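Local coordinates for protein putative hyaluronoglucosaminidase (Clostridium perfringens, PDB 6PWI) that probably hydrolyses terminal N-acetylhexosamine residues of glycans, as a family 84 glycoside hydrolase whose catalytic barrel is contained in this chain, at residues Tyr271-Phe282 and Lys309-Trp317; Leu368-Glu377 and Met410-Ile421. All coordinates share one frame; numbering follows the deposited sequence.

In the fold
Both contacts belong to the closed eight-stranded (beta/alpha)8 barrel that makes up the catalytic domain, at sites whose centres lie about 33 Å apart. Interaction 1 joins two neighbouring outer helices, 268-286 and 304-321, which follow the third and fourth strands; it is mostly buried, greasy and aromatic, with a single hydrogen bond across it. Interaction 2 sits further round the barrel and nearer the centre of the chain, where the lead-in to helix 373-383 meets the loop running into the eighth strand. It is only partly buried, and its chemistry is accordingly mixed: a stacked pair of phenylalanines inside, one backbone bond, a weak amide-to-carbonyl bond and bridging waters around them.

Interaction 1: residues Tyr271-Phe282 and Lys309-Trp317; sequences YKADLEKIIAKF and KLMEDLEKW
Tyr-271 OH donates a hydrogen bond to Asp-313 OD2, which lies at the edge of the tyrosine ring near its plane; the modelled 2.4 Å is too short to be trusted as a length at this resolution. Tyr-271 gets there because CG stands anti to its backbone N (chi1 169°), which sends the ring across to the other helix. Lys-309 arrives from the opposite direction and puts CE over one face of that ring, toward its rim, 3.8 Å from the ring centroid, in a CH-pi contact. Beneath this polar end the core is aliphatic. Leu-275 CD1 touches Leu-310 CD1 at 4.1 Å, Ile-278 and Leu-310 meet tip to tip, and Leu-314 CD2 packs 4.0 Å from Ile-278 CG2. The two helices follow neighbouring strands, 250-255 and 293-296, on the outside of the (beta/alpha)8 barrel, crossing at -48°; Ile-278 and Leu-314 also reach inward to these strands, respectively. Leu-310 lies about 11 Å, side chain to side chain, from Asp-299, the predicted proton donor. Further along, Trp-317 spreads its indole under Phe-282, whose CB sits over the face of the six-membered ring, 4.2 Å from its centroid. The two aromatic planes are turned 50° apart, while Ile-279 slides past the indole, CG1 over its face and CG2 3.9 Å from Trp-317 CD1. Trp-317 NE1 is held by Glu-283 OE2, one residue beyond Phe-282.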
# COMPACT_ATOMS: atom_id res chain seq x y z
N TYR A 271 8.09 -20.80 -32.61
CA TYR A 271 7.79 -20.74 -31.19
C TYR A 271 9.05 -21.05 -30.38
O TYR A 271 9.31 -20.37 -29.38
CB TYR A 271 6.63 -21.66 -30.83
CG TYR A 271 6.43 -21.84 -29.35
CD1 TYR A 271 5.88 -20.82 -28.57
CD2 TYR A 271 6.82 -23.00 -28.71
CE1 TYR A 271 5.71 -20.97 -27.20
CE2 TYR A 271 6.67 -23.17 -27.34
CZ TYR A 271 6.11 -22.14 -26.59
OH TYR A 271 5.95 -22.30 -25.24
N LYS A 272 9.80 -22.07 -30.79
CA LYS A 272 11.03 -22.45 -30.10
C LYS A 272 12.01 -21.28 -30.12
O LYS A 272 12.72 -21.05 -29.13
CB LYS A 272 11.67 -23.71 -30.70
N ALA A 273 12.04 -20.54 -31.23
CA ALA A 273 12.93 -19.40 -31.39
C ALA A 273 12.55 -18.31 -30.38
O ALA A 273 13.42 -17.72 -29.74
CB ALA A 273 12.91 -18.90 -32.81
N ASP A 274 11.24 -18.11 -30.22
CA ASP A 274 10.70 -17.07 -29.35
C ASP A 274 10.78 -17.48 -27.88
O ASP A 274 10.96 -16.63 -27.01
CB ASP A 274 9.31 -16.62 -29.82
CG ASP A 274 9.33 -15.40 -30.73
OD1 ASP A 274 10.37 -14.70 -30.76
OD2 ASP A 274 8.31 -15.16 -31.40
N LEU A 275 10.67 -18.78 -27.60
CA LEU A 275 10.78 -19.26 -26.23
C LEU A 275 12.21 -19.08 -25.73
O LEU A 275 12.43 -18.90 -24.53
CB LEU A 275 10.32 -20.72 -26.13
CG LEU A 275 10.41 -21.32 -24.73
CD1 LEU A 275 9.49 -20.59 -23.76
CD2 LEU A 275 10.12 -22.81 -24.73
N GLU A 276 13.18 -19.14 -26.66
CA GLU A 276 14.58 -18.97 -26.33
C GLU A 276 14.83 -17.55 -25.82
O GLU A 276 15.60 -17.35 -24.88
CB GLU A 276 15.46 -19.24 -27.56
CG GLU A 276 15.80 -20.71 -27.76
CD GLU A 276 16.84 -21.01 -28.83
OE1 GLU A 276 17.56 -20.08 -29.26
OE2 GLU A 276 16.94 -22.19 -29.24
N LYS A 277 14.15 -16.59 -26.45
CA LYS A 277 14.36 -15.18 -26.17
C LYS A 277 13.72 -14.80 -24.84
O LYS A 277 14.36 -14.13 -24.03
CB LYS A 277 13.86 -14.30 -27.33
CG LYS A 277 14.24 -14.82 -28.70
CD LYS A 277 14.79 -13.78 -29.63
CE LYS A 277 15.28 -14.41 -30.92
NZ LYS A 277 15.11 -13.49 -32.06
N ILE A 278 12.47 -15.25 -24.61
CA ILE A 278 11.79 -14.92 -23.37
C ILE A 278 12.61 -15.45 -22.20
O ILE A 278 12.84 -14.75 -21.22
CB ILE A 278 10.31 -15.36 -23.35
CG1 ILE A 278 9.51 -14.59 -22.30
CG2 ILE A 278 10.18 -16.87 -23.17
CD1 ILE A 278 8.00 -14.65 -22.48
N ILE A 279 13.10 -16.69 -22.33
CA ILE A 279 13.88 -17.32 -21.27
C ILE A 279 15.19 -16.56 -21.11
O ILE A 279 15.67 -16.38 -19.99
CB ILE A 279 14.05 -18.83 -21.53
CG1 ILE A 279 12.78 -19.60 -21.15
CG2 ILE A 279 15.28 -19.39 -20.82
CD1 ILE A 279 12.72 -21.01 -21.67
N ALA A 280 15.77 -16.09 -22.22
CA ALA A 280 17.00 -15.31 -22.13
C ALA A 280 16.73 -14.05 -21.31
O ALA A 280 17.49 -13.73 -20.39
CB ALA A 280 17.52 -14.99 -23.52
N LYS A 281 15.63 -13.37 -21.64
CA LYS A 281 15.26 -12.14 -20.96
C LYS A 281 15.06 -12.41 -19.47
O LYS A 281 15.50 -11.61 -18.65
CB LYS A 281 14.02 -11.50 -21.59
CG LYS A 281 13.65 -10.14 -21.01
CD LYS A 281 14.82 -9.18 -20.92
CE LYS A 281 14.44 -7.76 -21.27
NZ LYS A 281 13.69 -7.71 -22.54
N PHE A 282 14.41 -13.53 -19.14
CA PHE A 282 14.16 -13.87 -17.75
C PHE A 282 15.50 -14.12 -17.05
O PHE A 282 15.67 -13.71 -15.90
CB PHE A 282 13.21 -15.06 -17.62
CG PHE A 282 11.73 -14.75 -17.68
CD1 PHE A 282 11.27 -13.48 -18.01
CD2 PHE A 282 10.79 -15.74 -17.44
CE1 PHE A 282 9.91 -13.21 -18.07
CE2 PHE A 282 9.43 -15.47 -17.50
CZ PHE A 282 8.99 -14.20 -17.82
N LYS A 309 0.11 -22.59 -23.29
CA LYS A 309 1.30 -23.22 -23.82
C LYS A 309 2.54 -22.56 -23.22
O LYS A 309 3.39 -23.24 -22.64
CB LYS A 309 1.28 -23.19 -25.35
CG LYS A 309 2.40 -23.90 -26.08
CD LYS A 309 2.04 -24.15 -27.54
CE LYS A 309 3.22 -24.26 -28.49
NZ LYS A 309 4.17 -25.31 -28.06
N LEU A 310 2.62 -21.22 -23.33
CA LEU A 310 3.78 -20.49 -22.85
C LEU A 310 4.00 -20.73 -21.36
O LEU A 310 5.12 -21.03 -20.93
CB LEU A 310 3.64 -19.00 -23.16
CG LEU A 310 4.74 -18.11 -22.57
CD1 LEU A 310 6.10 -18.45 -23.17
CD2 LEU A 310 4.43 -16.63 -22.76
N MET A 311 2.91 -20.62 -20.57
CA MET A 311 3.01 -20.69 -19.12
C MET A 311 3.47 -22.08 -18.69
O MET A 311 4.13 -22.22 -17.66
CB MET A 311 1.69 -20.33 -18.44
CG MET A 311 1.27 -18.87 -18.62
SD MET A 311 2.54 -17.61 -18.28
CE MET A 311 2.85 -17.87 -16.53
N GLU A 312 3.13 -23.09 -19.50
CA GLU A 312 3.54 -24.47 -19.24
C GLU A 312 5.06 -24.57 -19.40
O GLU A 312 5.72 -25.23 -18.60
CB GLU A 312 2.82 -25.45 -20.16
CG GLU A 312 1.60 -26.08 -19.53
CD GLU A 312 0.54 -26.64 -20.48
OE1 GLU A 312 0.66 -26.43 -21.71
OE2 GLU A 312 -0.41 -27.28 -19.99
N ASP A 313 5.59 -23.88 -20.42
CA ASP A 313 7.01 -23.89 -20.73
C ASP A 313 7.80 -23.05 -19.72
O ASP A 313 8.93 -23.39 -19.39
CB ASP A 313 7.28 -23.52 -22.19
CG ASP A 313 7.00 -24.66 -23.17
OD1 ASP A 313 7.13 -25.83 -22.75
OD2 ASP A 313 6.67 -24.37 -24.34
N LEU A 314 7.19 -21.95 -19.24
CA LEU A 314 7.85 -21.09 -18.27
C LEU A 314 7.88 -21.76 -16.90
O LEU A 314 8.81 -21.53 -16.13
CB LEU A 314 7.14 -19.73 -18.20
CG LEU A 314 7.25 -18.87 -19.46
CD1 LEU A 314 6.56 -17.53 -19.26
CD2 LEU A 314 8.70 -18.67 -19.86
N GLU A 315 6.88 -22.60 -16.62
CA GLU A 315 6.81 -23.30 -15.35
C GLU A 315 7.94 -24.32 -15.25
O GLU A 315 8.54 -24.49 -14.19
CB GLU A 315 5.42 -23.92 -15.14
CG GLU A 315 5.27 -24.68 -13.83
CD GLU A 315 5.24 -23.86 -12.54
OE1 GLU A 315 5.32 -22.62 -12.61
OE2 GLU A 315 5.14 -24.48 -11.46
N LYS A 316 8.25 -25.00 -16.38
CA LYS A 316 9.34 -25.96 -16.44
C LYS A 316 10.65 -25.27 -16.06
O LYS A 316 11.38 -25.76 -15.20
CB LYS A 316 9.41 -26.65 -17.80
CG LYS A 316 8.60 -27.93 -17.95
CD LYS A 316 8.77 -28.65 -19.28
CE LYS A 316 7.71 -28.33 -20.31
N TRP A 317 10.90 -24.10 -16.67
CA TRP A 317 12.05 -23.26 -16.39
C TRP A 317 12.12 -22.90 -14.91
O TRP A 317 13.17 -22.98 -14.28
CB TRP A 317 12.00 -22.00 -17.27
CG TRP A 317 13.11 -21.03 -16.99
CD1 TRP A 317 14.39 -21.09 -17.47
CD2 TRP A 317 13.05 -19.86 -16.16
NE1 TRP A 317 15.12 -20.04 -17.00
CE2 TRP A 317 14.33 -19.26 -16.19
CE3 TRP A 317 12.04 -19.24 -15.41
CZ2 TRP A 317 14.62 -18.09 -15.49
CZ3 TRP A 317 12.33 -18.09 -14.71
CH2 TRP A 317 13.61 -17.52 -14.76

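Interaction 2: residues Leu368-Glu377 and Met410-Ile421; sequences LGYVTQETFE and MLDPTVTNFKGI
The start of helix 373-383, which follows the barrel's sixth strand, packs here against the loop that leads into the eighth, with Phe-376 and Phe-418 at the centre. Their rings form an offset stack, centroids 4.6 Å apart and planes 11° apart. Phe-418 CB lies over the middle of the Phe-376 ring, whose other face carries Thr-375 CG2, and Val-415 CG1 lies at the ring edge, 3.7 Å from Phe-376 CD2. A cation-pi contact from Arg-446 adds to the surroundings of Phe-418. Asn-417, its CG lying between the backbone N and the carbonyl carbon (chi1 53°), stacks its amide on that of Gln-373, planes 15° apart, and sends ND2 to Gln-373 O in a weak bond of 3.4 Å. Thr-372 N-caps the helix, OG1 accepting from Thr-375 N, and Val-371 just before it binds the loop: its N donates to Met-410 O at 3.1 Å. Beside it Met-410 crosses Tyr-370 at about a right angle, CG over the ring centre, 3.8 Å from its centroid, and SD more distant, a Met-aromatic contact. Asp-412 forms an Asx turn, its OD1 gripped from one face of the carboxylate by Thr-414 N and Thr-414 OG1. A water links its OD2 to Gln-373 N; another bridges Phe-376 O and Asn-417 O.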
# COMPACT_ATOMS: atom_id res chain seq x y z
N LEU A 368 -12.77 -0.75 -11.64
CA LEU A 368 -12.54 -0.27 -10.28
C LEU A 368 -13.39 -1.07 -9.30
O LEU A 368 -14.19 -0.51 -8.56
CB LEU A 368 -12.87 1.23 -10.19
CG LEU A 368 -12.31 2.14 -11.29
CD1 LEU A 368 -12.76 3.58 -11.06
CD2 LEU A 368 -10.79 2.08 -11.36
N GLY A 369 -13.22 -2.40 -9.30
CA GLY A 369 -14.03 -3.27 -8.47
C GLY A 369 -13.73 -3.11 -6.98
O GLY A 369 -12.61 -2.80 -6.58
N TYR A 370 -14.77 -3.31 -6.16
CA TYR A 370 -14.60 -3.41 -4.72
C TYR A 370 -14.19 -4.85 -4.40
O TYR A 370 -14.35 -5.74 -5.23
CB TYR A 370 -15.90 -3.03 -4.01
CG TYR A 370 -16.19 -1.56 -3.85
CD1 TYR A 370 -16.43 -1.02 -2.59
CD2 TYR A 370 -16.25 -0.69 -4.94
CE1 TYR A 370 -16.73 0.32 -2.42
CE2 TYR A 370 -16.54 0.66 -4.78
CZ TYR A 370 -16.77 1.16 -3.51
OH TYR A 370 -17.06 2.48 -3.33
N VAL A 371 -13.68 -5.08 -3.18
CA VAL A 371 -13.42 -6.43 -2.72
C VAL A 371 -14.71 -7.03 -2.19
O VAL A 371 -15.20 -6.59 -1.15
CB VAL A 371 -12.33 -6.47 -1.63
CG1 VAL A 371 -12.12 -7.91 -1.15
CG2 VAL A 371 -11.03 -5.86 -2.10
N THR A 372 -15.26 -8.02 -2.90
CA THR A 372 -16.50 -8.65 -2.46
C THR A 372 -16.38 -10.17 -2.55
O THR A 372 -15.67 -10.68 -3.41
CB THR A 372 -17.71 -8.20 -3.31
OG1 THR A 372 -17.58 -8.74 -4.62
CG2 THR A 372 -17.88 -6.70 -3.36
N GLN A 373 -17.12 -10.86 -1.68
CA GLN A 373 -17.18 -12.31 -1.72
C GLN A 373 -17.71 -12.78 -3.08
O GLN A 373 -17.20 -13.75 -3.64
CB GLN A 373 -18.00 -12.82 -0.53
CG GLN A 373 -18.15 -14.33 -0.46
CD GLN A 373 -17.07 -15.04 0.31
OE1 GLN A 373 -16.17 -14.42 0.89
NE2 GLN A 373 -17.14 -16.36 0.33
N GLU A 374 -18.69 -12.05 -3.62
CA GLU A 374 -19.43 -12.48 -4.80
C GLU A 374 -18.51 -12.50 -6.03
O GLU A 374 -18.57 -13.44 -6.83
CB GLU A 374 -20.66 -11.60 -5.06
CG GLU A 374 -21.79 -11.80 -4.07
CD GLU A 374 -21.63 -11.16 -2.69
OE1 GLU A 374 -20.79 -10.22 -2.54
OE2 GLU A 374 -22.34 -11.59 -1.77
N THR A 375 -17.68 -11.47 -6.18
CA THR A 375 -16.76 -11.40 -7.31
C THR A 375 -15.76 -12.56 -7.27
O THR A 375 -15.37 -13.08 -8.32
CB THR A 375 -16.10 -10.02 -7.44
OG1 THR A 375 -15.69 -9.91 -8.80
CG2 THR A 375 -14.91 -9.80 -6.53
N PHE A 376 -15.35 -12.96 -6.06
CA PHE A 376 -14.38 -14.04 -5.91
C PHE A 376 -15.04 -15.39 -6.14
O PHE A 376 -14.42 -16.29 -6.71
CB PHE A 376 -13.61 -13.91 -4.59
CG PHE A 376 -12.71 -12.70 -4.53
CD1 PHE A 376 -11.95 -12.33 -5.63
CD2 PHE A 376 -12.63 -11.93 -3.39
CE1 PHE A 376 -11.14 -11.20 -5.59
CE2 PHE A 376 -11.80 -10.81 -3.34
CZ PHE A 376 -11.07 -10.44 -4.45
N GLU A 377 -16.31 -15.52 -5.73
CA GLU A 377 -17.09 -16.73 -6.01
C GLU A 377 -17.19 -16.92 -7.52
O GLU A 377 -17.08 -18.04 -8.02
CB GLU A 377 -18.50 -16.65 -5.41
CG GLU A 377 -18.57 -16.93 -3.92
CD GLU A 377 -19.87 -16.53 -3.23
OE1 GLU A 377 -20.83 -16.11 -3.93
OE2 GLU A 377 -19.93 -16.64 -1.98
N MET A 410 -12.88 0.20 0.27
CA MET A 410 -13.15 -0.86 -0.70
C MET A 410 -12.71 -2.23 -0.16
O MET A 410 -12.77 -3.21 -0.89
CB MET A 410 -12.44 -0.59 -2.03
CG MET A 410 -12.96 0.66 -2.70
SD MET A 410 -11.87 1.29 -3.99
CE MET A 410 -12.46 0.36 -5.41
N LEU A 411 -12.30 -2.28 1.11
CA LEU A 411 -11.72 -3.48 1.68
C LEU A 411 -12.69 -4.10 2.69
O LEU A 411 -12.79 -3.62 3.82
CB LEU A 411 -10.38 -3.12 2.35
CG LEU A 411 -9.37 -2.39 1.47
CD1 LEU A 411 -8.10 -2.07 2.24
CD2 LEU A 411 -9.06 -3.18 0.21
N ASP A 412 -13.36 -5.19 2.30
CA ASP A 412 -14.33 -5.85 3.16
C ASP A 412 -13.66 -6.88 4.07
O ASP A 412 -13.14 -7.90 3.61
CB ASP A 412 -15.49 -6.42 2.33
CG ASP A 412 -16.59 -7.06 3.16
OD1 ASP A 412 -16.41 -7.21 4.40
OD2 ASP A 412 -17.60 -7.42 2.54
N PRO A 413 -13.67 -6.65 5.40
CA PRO A 413 -13.01 -7.55 6.35
C PRO A 413 -13.60 -8.95 6.49
O PRO A 413 -13.01 -9.79 7.17
CB PRO A 413 -13.06 -6.82 7.70
CG PRO A 413 -14.14 -5.77 7.54
CD PRO A 413 -14.27 -5.48 6.06
N THR A 414 -14.73 -9.22 5.83
CA THR A 414 -15.41 -10.50 5.99
C THR A 414 -15.18 -11.42 4.79
O THR A 414 -15.72 -12.53 4.77
CB THR A 414 -16.93 -10.32 6.16
OG1 THR A 414 -17.43 -9.76 4.93
CG2 THR A 414 -17.31 -9.47 7.35
N VAL A 415 -14.41 -10.95 3.80
CA VAL A 415 -14.17 -11.72 2.59
C VAL A 415 -12.94 -12.61 2.79
O VAL A 415 -11.89 -12.13 3.19
CB VAL A 415 -13.99 -10.81 1.36
CG1 VAL A 415 -13.69 -11.62 0.11
CG2 VAL A 415 -15.21 -9.92 1.14
N THR A 416 -13.08 -13.89 2.45
CA THR A 416 -12.09 -14.89 2.84
C THR A 416 -11.51 -15.65 1.64
O THR A 416 -10.54 -16.38 1.79
CB THR A 416 -12.69 -15.88 3.85
OG1 THR A 416 -13.80 -16.53 3.22
CG2 THR A 416 -13.17 -15.23 5.13
N ASN A 417 -12.11 -15.50 0.46
CA ASN A 417 -11.92 -16.50 -0.59
C ASN A 417 -10.98 -16.02 -1.69
O ASN A 417 -11.31 -16.09 -2.88
CB ASN A 417 -13.27 -16.97 -1.15
CG ASN A 417 -14.17 -15.84 -1.60
OD1 ASN A 417 -14.02 -14.70 -1.17
ND2 ASN A 417 -15.12 -16.14 -2.48
N PHE A 418 -9.78 -15.55 -1.30
CA PHE A 418 -8.84 -15.02 -2.28
C PHE A 418 -7.42 -15.07 -1.73
O PHE A 418 -7.23 -15.17 -0.52
CB PHE A 418 -9.27 -13.64 -2.79
CG PHE A 418 -9.12 -12.51 -1.80
CD1 PHE A 418 -8.19 -11.50 -2.02
CD2 PHE A 418 -9.89 -12.46 -0.65
CE1 PHE A 418 -8.05 -10.47 -1.11
CE2 PHE A 418 -9.75 -11.41 0.25
CZ PHE A 418 -8.83 -10.42 0.02
N LYS A 419 -6.45 -14.99 -2.65
CA LYS A 419 -5.06 -15.36 -2.42
C LYS A 419 -4.25 -14.18 -1.89
O LYS A 419 -3.15 -14.36 -1.38
CB LYS A 419 -4.42 -15.84 -3.72
CG LYS A 419 -4.89 -17.19 -4.24
CD LYS A 419 -4.09 -17.70 -5.42
CE LYS A 419 -4.00 -19.22 -5.44
NZ LYS A 419 -3.54 -19.72 -6.77
N GLY A 420 -4.78 -12.96 -2.04
CA GLY A 420 -4.03 -11.77 -1.65
C GLY A 420 -4.40 -10.56 -2.50
O GLY A 420 -5.27 -10.64 -3.37
N ILE A 421 -3.72 -9.44 -2.25
CA ILE A 421 -4.14 -8.18 -2.83
C ILE A 421 -2.93 -7.29 -3.08
O ILE A 421 -2.00 -7.24 -2.28
CB ILE A 421 -5.22 -7.52 -1.94
CG1 ILE A 421 -5.70 -6.17 -2.50
CG2 ILE A 421 -4.77 -7.42 -0.49
CD1 ILE A 421 -7.09 -5.77 -2.05
O HOH W 1 -18.54 -9.37 0.51
O HOH W 2 -11.59 -16.35 -5.87